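Local coordinates for adenosine monophosphate-protein transferase (Pyrococcus horikoshii, PDB 2D16) that is of unknown function, though it belongs to the adenosine-specific kinase family and so may act on adenosine or an adenine nucleotide, at the interface of chains A and B. Residues are numbered along the deposited sequence; one frame, centred on the assembly and turned at random. Chains: chain A/B, hypothetical protein PH1918.

The interface of chains A and B. Residues chain A 30, 33, 59-61; chain B 160-162.
B:Ile161 and B:Asp162, the last two residues of chain B, lie against strand 56-61 and helix 25-39 of chain A. The tail reaches the neighbouring subunit after helix 144-157, and a two-fold related copy of the contact has the chains exchanged, an arm exchange that may well help hold the deposited assembly together, although the structure alone does not prove the oligomer in solution.

Take B:Ile161 from its root outward. CB sits over the hydroxyl of A:Thr60, 3.4 Å from OG1, with the carbonyl oxygen of A:Gly61 a little farther off. There the side chain forks. The CG2 branch points to helix 25-39 and meets the methyl CB of A:Ala33 at 3.9 Å. The other branch starts at CG1, which passes OG1 of A:Thr60 and lies between the backbone N and the carbonyl carbon of its own residue (chi1 61°). The chain then runs on extended, and its terminal methyl CD1 reaches A:Asp30, touching the carboxylate carbon CG at 3.8 Å. The two side chains cross at about a right angle, and the methyl sits over the flat face of the carboxylate, almost straight above CG.

Polar bonds hold the final residue on either side of its CA. The backbone N of B:Asp162 donates to O of A:Gly61 at 2.9 Å, a nearly straight bond that meets the acceptor almost head-on along its C=O direction. On the other side, A:Thr60 has OG1 swung opposite its backbone N (chi1 -176°), which turns the hydroxyl toward the tail. It donates to the chain-terminal carboxylate; on the chain B side these two bonds thus use the backbone N and terminal carboxylate of B:Asp162, not its side chain. OG1 stands 2.5 Å from B:Asp162 O, a short bond with the donor tilted 23° out of the carboxylate plane.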
loop_
_atom_site.group_PDB
_atom_site.type_symbol
_atom_site.label_atom_id
_atom_site.label_comp_id
_atom_site.label_asym_id
_atom_site.label_seq_id
_atom_site.Cartn_x
_atom_site.Cartn_y
_atom_site.Cartn_z
ATOM N N ASP A 30 31.310 -29.986 20.619
ATOM C CA ASP A 30 31.019 -29.402 19.314
ATOM C C ASP A 30 29.551 -28.997 19.173
ATOM O O ASP A 30 29.239 -27.905 18.702
ATOM C CB ASP A 30 31.345 -30.397 18.192
ATOM C CG ASP A 30 32.820 -30.422 17.820
ATOM O OD1 ASP A 30 33.644 -29.783 18.511
ATOM O OD2 ASP A 30 33.150 -31.095 16.819
ATOM N N ALA A 33 28.610 -25.994 21.169
ATOM C CA ALA A 33 29.218 -24.807 20.568
ATOM C C ALA A 33 28.301 -24.312 19.448
ATOM O O ALA A 33 28.034 -23.115 19.331
ATOM C CB ALA A 33 30.609 -25.144 20.004
ATOM N N TYR A 59 38.024 -29.130 23.133
ATOM C CA TYR A 59 37.636 -27.735 23.015
ATOM C C TYR A 59 37.357 -27.291 21.585
ATOM O O TYR A 59 37.758 -27.942 20.618
ATOM C CB TYR A 59 38.723 -26.841 23.617
ATOM C CG TYR A 59 39.955 -26.717 22.746
ATOM C CD1 TYR A 59 40.042 -25.726 21.767
ATOM C CD2 TYR A 59 41.021 -27.605 22.884
ATOM C CE1 TYR A 59 41.164 -25.623 20.944
ATOM C CE2 TYR A 59 42.147 -27.512 22.068
ATOM C CZ TYR A 59 42.209 -26.518 21.101
ATOM O OH TYR A 59 43.317 -26.420 20.290
ATOM N N THR A 60 36.668 -26.200 21.384
ATOM C CA THR A 60 36.311 -25.553 20.132
ATOM C C THR A 60 35.673 -24.214 20.477
ATOM O O THR A 60 35.772 -23.750 21.617
ATOM C CB THR A 60 35.326 -26.407 19.297
ATOM O OG1 THR A 60 35.084 -25.766 18.038
ATOM C CG2 THR A 60 34.008 -26.587 20.031
ATOM N N GLY A 61 35.111 -23.595 19.468
ATOM C CA GLY A 61 34.518 -22.279 19.613
ATOM C C GLY A 61 34.819 -21.493 18.355
ATOM O O GLY A 61 35.087 -22.091 17.310
ATOM N N LYS B 160 30.027 -21.631 12.159
ATOM C CA LYS B 160 31.208 -22.467 12.002
ATOM C C LYS B 160 32.030 -22.471 13.286
ATOM O O LYS B 160 32.173 -21.440 13.947
ATOM C CB LYS B 160 32.075 -21.943 10.855
ATOM C CG LYS B 160 33.267 -22.833 10.534
ATOM C CD LYS B 160 34.205 -22.177 9.539
ATOM C CE LYS B 160 35.357 -23.106 9.191
ATOM N NZ LYS B 160 36.058 -23.595 10.415
ATOM N N ILE B 161 32.568 -23.635 13.633
ATOM C CA ILE B 161 33.387 -23.772 14.830
ATOM C C ILE B 161 34.765 -24.299 14.442
ATOM O O ILE B 161 34.922 -24.913 13.385
ATOM C CB ILE B 161 32.733 -24.735 15.845
ATOM C CG1 ILE B 161 32.588 -26.130 15.229
ATOM C CG2 ILE B 161 31.370 -24.195 16.258
ATOM C CD1 ILE B 161 31.975 -27.158 16.165
ATOM N N ASP B 162 35.758 -24.054 15.291
ATOM C CA ASP B 162 37.122 -24.502 15.023
ATOM C C ASP B 162 37.338 -25.966 15.372
ATOM O O ASP B 162 36.966 -26.378 16.490
ATOM C CB ASP B 162 38.125 -23.646 15.801
ATOM C CG ASP B 162 38.140 -22.203 15.337
ATOM O OD1 ASP B 162 38.255 -21.977 14.111
ATOM O OD2 ASP B 162 38.045 -21.299 16.193
ATOM O OXT ASP B 162 37.903 -26.683 14.523
#